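Local coordinates for protein pectate lyase (Pectobacterium carotovorum, PDB 4U49) that probably cleaves polygalacturonate and pectins within the chain by calcium-dependent elimination, remaining active on highly methylated pectins, at residues Val129-Thr134 with Thr158-Thr163; Tyr304-Pro309 with Tyr328-Asp333. All blocks are in the same frame, centred on the assembly; numbering follows the deposited sequence.

Contact 1. Residues Val129-Thr134 with Thr158-Thr163; sequences VIKDKT and TLENAT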
ATOM      1  N   VAL A 129      -6.079  18.125  -7.446  1.00 19.47           N
ATOM      2  CA  VAL A 129      -5.008  17.784  -8.370  1.00 22.49           C
ATOM      3  C   VAL A 129      -3.743  18.502  -7.918  1.00 24.61           C
ATOM      4  O   VAL A 129      -3.679  19.731  -7.913  1.00 24.14           O
ATOM      5  CB  VAL A 129      -5.341  18.168  -9.825  1.00 28.53           C
ATOM      6  CG1 VAL A 129      -4.156  17.877 -10.731  1.00 26.22           C
ATOM      7  CG2 VAL A 129      -6.572  17.422 -10.306  1.00 22.78           C
ATOM      8  N   ILE A 130      -2.744  17.724  -7.521  1.00 19.99           N
ATOM      9  CA  ILE A 130      -1.526  18.267  -6.940  1.00 18.27           C
ATOM     10  C   ILE A 130      -0.348  18.027  -7.873  1.00 20.15           C
ATOM     11  O   ILE A 130      -0.108  16.896  -8.296  1.00 21.57           O
ATOM     12  CB  ILE A 130      -1.249  17.637  -5.567  1.00 19.74           C
ATOM     13  CG1 ILE A 130      -2.432  17.884  -4.627  1.00 20.93           C
ATOM     14  CG2 ILE A 130       0.040  18.178  -4.975  1.00 18.36           C
ATOM     15  CD1 ILE A 130      -2.400  17.041  -3.375  1.00 20.45           C
ATOM     16  N   LYS A 131       0.379  19.094  -8.197  1.00 21.62           N
ATOM     17  CA  LYS A 131       1.441  19.020  -9.200  1.00 21.40           C
ATOM     18  C   LYS A 131       2.796  19.499  -8.689  1.00 21.38           C
ATOM     19  O   LYS A 131       2.893  20.549  -8.051  1.00 20.02           O
ATOM     20  CB  LYS A 131       1.067  19.843 -10.434  1.00 24.27           C
ATOM     21  CG  LYS A 131      -0.416  19.897 -10.743  1.00 29.69           C
ATOM     22  CD  LYS A 131      -0.691  20.908 -11.844  1.00 36.13           C
ATOM     23  CE  LYS A 131      -2.076  21.522 -11.702  1.00 40.70           C
ATOM     24  NZ  LYS A 131      -3.123  20.689 -12.356  1.00 43.42           N
ATOM     25  N   ASP A 132       3.832  18.716  -8.985  1.00 20.01           N
ATOM     26  CA  ASP A 132       5.225  19.106  -8.768  1.00 20.07           C
ATOM     27  C   ASP A 132       5.517  19.613  -7.360  1.00 24.28           C
ATOM     28  O   ASP A 132       6.254  20.582  -7.184  1.00 22.71           O
ATOM     29  CB  ASP A 132       5.628  20.175  -9.790  1.00 22.28           C
ATOM     30  CG  ASP A 132       5.506  19.687 -11.216  1.00 25.59           C
ATOM     31  OD1 ASP A 132       5.963  18.561 -11.499  1.00 28.63           O
ATOM     32  OD2 ASP A 132       4.947  20.423 -12.055  1.00 31.65           O
ATOM     33  N   LYS A 133       4.944  18.955  -6.358  1.00 20.21           N
ATOM     34  CA  LYS A 133       5.179  19.346  -4.977  1.00 19.36           C
ATOM     35  C   LYS A 133       4.815  18.228  -4.012  1.00 20.78           C
ATOM     36  O   LYS A 133       4.210  17.228  -4.400  1.00 21.84           O
ATOM     37  CB  LYS A 133       4.386  20.609  -4.627  1.00 23.02           C
ATOM     38  CG  LYS A 133       2.890  20.394  -4.535  1.00 23.21           C
ATOM     39  CD  LYS A 133       2.154  21.709  -4.351  1.00 25.14           C
ATOM     40  CE  LYS A 133       2.344  22.620  -5.554  1.00 30.40           C
ATOM     41  NZ  LYS A 133       1.526  23.855  -5.441  1.00 41.84           N
ATOM     42  N   THR A 134       5.195  18.412  -2.753  1.00 22.68           N
ATOM     43  CA  THR A 134       4.863  17.472  -1.692  1.00 22.55           C
ATOM     44  C   THR A 134       3.837  18.096  -0.759  1.00 22.50           C
ATOM     45  O   THR A 134       4.012  19.223  -0.301  1.00 22.41           O
ATOM     46  CB  THR A 134       6.109  17.060  -0.895  1.00 23.39           C
ATOM     47  OG1 THR A 134       6.996  16.324  -1.748  1.00 24.32           O
ATOM     48  CG2 THR A 134       5.727  16.196   0.301  1.00 27.09           C
ATOM     49  N   THR A 158      -5.429  13.305  -7.171  1.00 17.41           N
ATOM     50  CA  THR A 158      -4.622  13.120  -8.373  1.00 20.01           C
ATOM     51  C   THR A 158      -3.245  13.742  -8.172  1.00 17.02           C
ATOM     52  O   THR A 158      -3.124  14.899  -7.763  1.00 17.18           O
ATOM     53  CB  THR A 158      -5.285  13.737  -9.625  1.00 17.77           C
ATOM     54  OG1 THR A 158      -6.510  13.052  -9.905  1.00 20.52           O
ATOM     55  CG2 THR A 158      -4.362  13.618 -10.834  1.00 17.45           C
ATOM     56  N   LEU A 159      -2.209  12.960  -8.446  1.00 18.07           N
ATOM     57  CA  LEU A 159      -0.836  13.421  -8.307  1.00 16.06           C
ATOM     58  C   LEU A 159      -0.171  13.530  -9.670  1.00 18.30           C
ATOM     59  O   LEU A 159      -0.144  12.569 -10.435  1.00 16.70           O
ATOM     60  CB  LEU A 159      -0.031  12.471  -7.414  1.00 15.79           C
ATOM     61  CG  LEU A 159      -0.566  12.177  -6.012  1.00 12.58           C
ATOM     62  CD1 LEU A 159       0.270  11.092  -5.345  1.00 14.64           C
ATOM     63  CD2 LEU A 159      -0.589  13.442  -5.164  1.00 16.14           C
ATOM     64  N   GLU A 160       0.365  14.707  -9.970  1.00 19.07           N
ATOM     65  CA  GLU A 160       1.162  14.895 -11.173  1.00 19.74           C
ATOM     66  C   GLU A 160       2.589  15.234 -10.781  1.00 19.93           C
ATOM     67  O   GLU A 160       2.881  16.377 -10.424  1.00 19.70           O
ATOM     68  CB  GLU A 160       0.565  15.990 -12.055  1.00 20.20           C
ATOM     69  CG  GLU A 160      -0.813  15.644 -12.588  1.00 24.43           C
ATOM     70  CD  GLU A 160      -1.384  16.723 -13.484  1.00 33.23           C
ATOM     71  OE1 GLU A 160      -0.990  17.896 -13.328  1.00 36.67           O
ATOM     72  OE2 GLU A 160      -2.223  16.392 -14.346  1.00 28.70           O
ATOM     73  N   ASN A 161       3.466  14.234 -10.841  1.00 20.10           N
ATOM     74  CA  ASN A 161       4.849  14.384 -10.401  1.00 19.95           C
ATOM     75  C   ASN A 161       4.890  14.934  -8.975  1.00 19.76           C
ATOM     76  O   ASN A 161       5.631  15.869  -8.680  1.00 22.11           O
ATOM     77  CB  ASN A 161       5.620  15.297 -11.362  1.00 22.25           C
ATOM     78  CG  ASN A 161       7.121  15.171 -11.217  1.00 26.07           C
ATOM     79  OD1 ASN A 161       7.665  14.068 -11.166  1.00 23.60           O
ATOM     80  ND2 ASN A 161       7.804  16.307 -11.149  1.00 25.26           N
ATOM     81  N   ALA A 162       4.077  14.351  -8.095  1.00 18.48           N
ATOM     82  CA  ALA A 162       3.854  14.924  -6.769  1.00 15.52           C
ATOM     83  C   ALA A 162       3.794  13.876  -5.660  1.00 18.95           C
ATOM     84  O   ALA A 162       3.660  12.682  -5.922  1.00 15.39           O
ATOM     85  CB  ALA A 162       2.575  15.750  -6.772  1.00 18.45           C
ATOM     86  N   THR A 163       3.890  14.338  -4.418  1.00 16.03           N
ATOM     87  CA  THR A 163       3.877  13.453  -3.261  1.00 16.67           C
ATOM     88  C   THR A 163       2.772  13.850  -2.292  1.00 17.58           C
ATOM     89  O   THR A 163       2.551  15.033  -2.040  1.00 18.05           O
ATOM     90  CB  THR A 163       5.238  13.473  -2.529  1.00 21.46           C
ATOM     91  OG1 THR A 163       6.243  12.917  -3.381  1.00 18.22           O
ATOM     92  CG2 THR A 163       5.181  12.669  -1.237  1.00 20.67           C
TER
HETATM   93  O   HOH W   1       8.798  13.624  -2.325  1.00 33.66           O

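Contact 2. Residues Tyr304-Pro309 with Tyr328-Asp333; sequences YKEGKP and YGEFWD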
ATOM      1  N   TYR A 304       0.774 -18.054   5.404  1.00 35.33           N
ATOM      2  CA  TYR A 304       1.247 -18.318   4.051  1.00 32.27           C
ATOM      3  C   TYR A 304       1.659 -19.768   3.831  1.00 32.50           C
ATOM      4  O   TYR A 304       2.389 -20.352   4.630  1.00 33.04           O
ATOM      5  CB  TYR A 304       2.427 -17.413   3.694  1.00 33.41           C
ATOM      6  CG  TYR A 304       3.042 -17.781   2.364  1.00 33.74           C
ATOM      7  CD1 TYR A 304       2.372 -17.517   1.175  1.00 30.98           C
ATOM      8  CD2 TYR A 304       4.281 -18.410   2.293  1.00 34.04           C
ATOM      9  CE1 TYR A 304       2.919 -17.860  -0.046  1.00 27.08           C
ATOM     10  CE2 TYR A 304       4.836 -18.756   1.074  1.00 32.56           C
ATOM     11  CZ  TYR A 304       4.150 -18.477  -0.092  1.00 31.57           C
ATOM     12  OH  TYR A 304       4.693 -18.819  -1.309  1.00 26.79           O
ATOM     13  N   LYS A 305       1.172 -20.333   2.732  1.00 39.81           N
ATOM     14  CA  LYS A 305       1.636 -21.617   2.225  1.00 36.96           C
ATOM     15  C   LYS A 305       1.809 -21.476   0.719  1.00 37.45           C
ATOM     16  O   LYS A 305       1.075 -20.720   0.082  1.00 34.00           O
ATOM     17  CB  LYS A 305       0.651 -22.737   2.563  1.00 37.26           C
ATOM     18  CG  LYS A 305       0.425 -22.933   4.055  1.00 42.74           C
ATOM     19  CD  LYS A 305      -0.773 -23.828   4.330  1.00 41.15           C
ATOM     20  CE  LYS A 305      -1.085 -23.881   5.816  1.00 42.74           C
ATOM     21  NZ  LYS A 305      -1.257 -22.515   6.384  1.00 46.60           N
ATOM     22  N   GLU A 306       2.777 -22.188   0.149  1.00 36.15           N
ATOM     23  CA  GLU A 306       3.043 -22.088  -1.284  1.00 35.13           C
ATOM     24  C   GLU A 306       1.797 -22.416  -2.103  1.00 37.94           C
ATOM     25  O   GLU A 306       1.211 -23.488  -1.959  1.00 42.16           O
ATOM     26  CB  GLU A 306       4.200 -23.005  -1.686  1.00 35.66           C
ATOM     27  CG  GLU A 306       4.560 -22.924  -3.163  1.00 39.94           C
ATOM     28  CD  GLU A 306       5.943 -23.467  -3.461  1.00 37.20           C
ATOM     29  OE1 GLU A 306       6.162 -23.949  -4.592  1.00 40.65           O
ATOM     30  OE2 GLU A 306       6.815 -23.404  -2.568  1.00 42.90           O
ATOM     31  N   GLY A 307       1.392 -21.473  -2.948  1.00 31.09           N
ATOM     32  CA  GLY A 307       0.192 -21.623  -3.746  1.00 33.09           C
ATOM     33  C   GLY A 307      -1.025 -21.021  -3.071  1.00 33.61           C
ATOM     34  O   GLY A 307      -2.084 -20.885  -3.684  1.00 37.46           O
ATOM     35  N   LYS A 308      -0.877 -20.663  -1.798  1.00 31.23           N
ATOM     36  CA  LYS A 308      -1.977 -20.093  -1.027  1.00 33.53           C
ATOM     37  C   LYS A 308      -1.519 -18.887  -0.210  1.00 30.96           C
ATOM     38  O   LYS A 308      -1.169 -19.028   0.961  1.00 31.01           O
ATOM     39  CB  LYS A 308      -2.584 -21.144  -0.094  1.00 36.20           C
ATOM     40  CG  LYS A 308      -3.076 -22.403  -0.787  1.00 40.02           C
ATOM     41  CD  LYS A 308      -3.373 -23.498   0.223  1.00 42.15           C
ATOM     42  CE  LYS A 308      -3.730 -24.804  -0.465  1.00 40.93           C
ATOM     43  NZ  LYS A 308      -3.879 -25.922   0.509  1.00 35.69           N
ATOM     44  N   PRO A 309      -1.526 -17.693  -0.823  1.00 28.52           N
ATOM     45  CA  PRO A 309      -1.930 -17.437  -2.207  1.00 26.54           C
ATOM     46  C   PRO A 309      -0.774 -17.603  -3.185  1.00 22.61           C
ATOM     47  O   PRO A 309       0.382 -17.623  -2.759  1.00 24.99           O
ATOM     48  CB  PRO A 309      -2.385 -15.981  -2.158  1.00 24.05           C
ATOM     49  CG  PRO A 309      -1.455 -15.371  -1.158  1.00 21.83           C
ATOM     50  CD  PRO A 309      -1.199 -16.442  -0.116  1.00 25.67           C
ATOM     51  N   TYR A 328      -0.214 -19.216 -17.143  1.00 17.39           N
ATOM     52  CA  TYR A 328       0.815 -20.254 -17.151  1.00 18.21           C
ATOM     53  C   TYR A 328       0.982 -20.878 -15.772  1.00 17.52           C
ATOM     54  O   TYR A 328       1.385 -22.033 -15.655  1.00 17.49           O
ATOM     55  CB  TYR A 328       2.164 -19.702 -17.620  1.00 14.90           C
ATOM     56  CG  TYR A 328       2.221 -19.264 -19.067  1.00 16.12           C
ATOM     57  CD1 TYR A 328       2.489 -17.943 -19.396  1.00 15.11           C
ATOM     58  CD2 TYR A 328       2.019 -20.173 -20.105  1.00 15.11           C
ATOM     59  CE1 TYR A 328       2.552 -17.532 -20.711  1.00 14.62           C
ATOM     60  CE2 TYR A 328       2.083 -19.768 -21.430  1.00 19.07           C
ATOM     61  CZ  TYR A 328       2.352 -18.446 -21.723  1.00 16.88           C
ATOM     62  OH  TYR A 328       2.418 -18.018 -23.029  1.00 19.09           O
ATOM     63  N   GLY A 329       0.691 -20.103 -14.732  1.00 13.90           N
ATOM     64  CA  GLY A 329       0.799 -20.586 -13.368  1.00 15.92           C
ATOM     65  C   GLY A 329       1.731 -19.746 -12.516  1.00 17.89           C
ATOM     66  O   GLY A 329       2.110 -18.642 -12.902  1.00 15.96           O
ATOM     67  N   GLU A 330       2.094 -20.272 -11.351  1.00 18.41           N
ATOM     68  CA  GLU A 330       2.978 -19.566 -10.430  1.00 18.86           C
ATOM     69  C   GLU A 330       4.438 -19.893 -10.720  1.00 18.51           C
ATOM     70  O   GLU A 330       4.786 -21.049 -10.964  1.00 17.76           O
ATOM     71  CB  GLU A 330       2.640 -19.920  -8.983  1.00 20.39           C
ATOM     72  CG  GLU A 330       3.461 -19.165  -7.954  1.00 20.66           C
ATOM     73  CD  GLU A 330       3.066 -19.506  -6.532  1.00 24.16           C
ATOM     74  OE1 GLU A 330       2.582 -20.635  -6.303  1.00 30.52           O
ATOM     75  OE2 GLU A 330       3.232 -18.643  -5.644  1.00 16.74           O
ATOM     76  N   PHE A 331       5.292 -18.874 -10.686  1.00 16.96           N
ATOM     77  CA  PHE A 331       6.702 -19.059 -11.001  1.00 14.81           C
ATOM     78  C   PHE A 331       7.622 -18.331 -10.033  1.00 17.53           C
ATOM     79  O   PHE A 331       7.247 -17.317  -9.440  1.00 16.79           O
ATOM     80  CB  PHE A 331       6.991 -18.596 -12.428  1.00 17.14           C
ATOM     81  CG  PHE A 331       6.353 -19.455 -13.477  1.00 17.34           C
ATOM     82  CD1 PHE A 331       7.032 -20.535 -14.011  1.00 18.99           C
ATOM     83  CD2 PHE A 331       5.070 -19.185 -13.921  1.00 16.06           C
ATOM     84  CE1 PHE A 331       6.444 -21.328 -14.974  1.00 18.00           C
ATOM     85  CE2 PHE A 331       4.477 -19.977 -14.879  1.00 16.81           C
ATOM     86  CZ  PHE A 331       5.167 -21.048 -15.408  1.00 18.76           C
ATOM     87  N   TRP A 332       8.830 -18.871  -9.892  1.00 17.89           N
ATOM     88  CA  TRP A 332       9.869 -18.306  -9.041  1.00 21.94           C
ATOM     89  C   TRP A 332      11.175 -18.191  -9.817  1.00 19.25           C
ATOM     90  O   TRP A 332      11.484 -19.051 -10.644  1.00 19.32           O
ATOM     91  CB  TRP A 332      10.087 -19.172  -7.797  1.00 21.14           C
ATOM     92  CG  TRP A 332       8.836 -19.500  -7.052  1.00 21.14           C
ATOM     93  CD1 TRP A 332       7.975 -20.530  -7.308  1.00 23.18           C
ATOM     94  CD2 TRP A 332       8.304 -18.805  -5.921  1.00 20.80           C
ATOM     95  NE1 TRP A 332       6.937 -20.513  -6.408  1.00 22.61           N
ATOM     96  CE2 TRP A 332       7.117 -19.464  -5.544  1.00 23.16           C
ATOM     97  CE3 TRP A 332       8.714 -17.685  -5.189  1.00 19.14           C
ATOM     98  CZ2 TRP A 332       6.335 -19.044  -4.470  1.00 25.16           C
ATOM     99  CZ3 TRP A 332       7.937 -17.270  -4.120  1.00 22.57           C
ATOM    100  CH2 TRP A 332       6.761 -17.948  -3.772  1.00 22.17           C
ATOM    101  N   ASP A 333      11.933 -17.131  -9.547  1.00 20.06           N
ATOM    102  CA  ASP A 333      13.266 -16.945 -10.122  1.00 18.94           C
ATOM    103  C   ASP A 333      13.291 -17.019 -11.649  1.00 22.01           C
ATOM    104  O   ASP A 333      14.177 -17.645 -12.234  1.00 20.21           O
ATOM    105  CB  ASP A 333      14.234 -17.979  -9.540  1.00 20.70           C
ATOM    106  CG  ASP A 333      14.351 -17.876  -8.033  1.00 21.53           C
ATOM    107  OD1 ASP A 333      14.608 -16.760  -7.533  1.00 22.96           O
ATOM    108  OD2 ASP A 333      14.163 -18.902  -7.349  1.00 26.54           O
TER
HETATM  109  O   HOH W   2       2.620 -19.053  -3.300  1.00 25.85           O
HETATM  110  O   HOH W   3       4.812 -22.923  -6.790  1.00 33.15           O

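Contact 1. Residues Val129-Thr134 with Thr158-Thr163
Two successive coils of the right-handed parallel beta-helix of this polysaccharide lyase family meet here, strand 128-131 beside strand 157-160 near the N-terminal end of the beta-helix. Val129 opens the pairing on the outer face: its CG1, anti to the backbone N, faces the carboxylate end of Glu160, while CG2 rests beside Thr158 CB. Ile130 turns the other way, into the coil interior, where its branched chain suits both the extended backbone and the dry surroundings. Its N gives an almost straight bond (176°) to Thr158 O at 2.9 Å, and its O accepts from Glu160 N at 2.8 Å, bonding it to the residues before and after its partner Leu159, as in a parallel ladder. Ile130 CG2 touches Ala162 CB, a methyl packed 3.2 Å from Lys133 O and close to Ile130 O, where a small residue fits. Lys131 runs alongside Glu160 on the outer face; CG passes 3.3 Å from Glu160 OE1, and the bend at chi4 brings NZ into a long salt bridge with that oxygen (3.6 Å).

At Asp132 the strand ends in a turn, and Asp132 N donates to Glu160 O. Asp132 and Asn161 both take left-handed helical backbone angles, which Asp and Asn accept readily; because these match, both coils turn alike. Asn161 ND2 donates to the anti lone pair of Asp132 OD1, 2.9 Å away and almost in the amide plane, although carboxylate and amide stand 72° apart; Asn161 OD1 reaches the next coil at Asn184 N. Lys133 sends NZ to Glu123, while its O receives Thr163 N and resumes the ladder. Thr134 then pairs with Thr163, side chains parallel, and one water joins the hydroxyls, 2.9 Å from Thr163 OG1 and 3.3 Å from Thr134 OG1.

Contact 2. Residues Tyr304-Pro309 with Tyr328-Asp333
Water carries most of the polar contact between these segments. One molecule is gripped by four bonds: it accepts from Tyr304 OH and from Gly307 N (2.7 Å), and donates to Pro309 O and to Glu330 OE2 (2.5 Å). With Val311 N as a second donor to OE2, this water probably helps to hold the extended Glu330 side chain against the loop. A second water donates to Glu306 OE1 (2.8 Å) and to Glu330 OE1, while accepting from Trp332 NE1 at 3.2 Å in the plane of the indole.

Backbone geometry shapes the loop side. Lys305 to Lys308 form a type II beta turn, with Gly307 at its third position, where positive phi (93°) favours glycine; a cis peptide before Pro309 follows. This loop joins strand 294-301 of the parallel beta-helix to strand 312-315, against which strand 327-330 runs antiparallel at the edge of a small mixed sheet.

Among direct contacts, Tyr304 and Trp332 meet tip to tip, the hydroxyl OH lying 3.3 Å from CH2 at the indole edge. Glu330 OE1 sits 3.6 Å from Gly307 CA, against the backbone of the turn.

As for charge, Glu306 OE1 and Glu330 OE1 stand 5.2 Å apart; the shared water probably softens their repulsion, as should Arg341, which forms a salt bridge with Glu306 OE2 and a cation-pi contact with Trp332.

Contact 1 closes before contact 2 opens along the chain, and the two lie on opposite sides of its centre, with centres about 36 Å apart and nearest atoms about 27 Å apart. They share no strand. Contact 1 runs from the five-stranded parallel sheet round the turn to the pairing of strands 134-136 and 163-165; contact 2 belongs to the late part of the chain, where a loop meets strand 327-330, the outermost strand of a mixed sheet. The residues that bind calcium, Asp194, Ile195, Asn216 and Pro221, fall between them in sequence. At contact 1 successive coils are joined; at contact 2 a loop is set against an edge strand, and neither includes a calcium ligand.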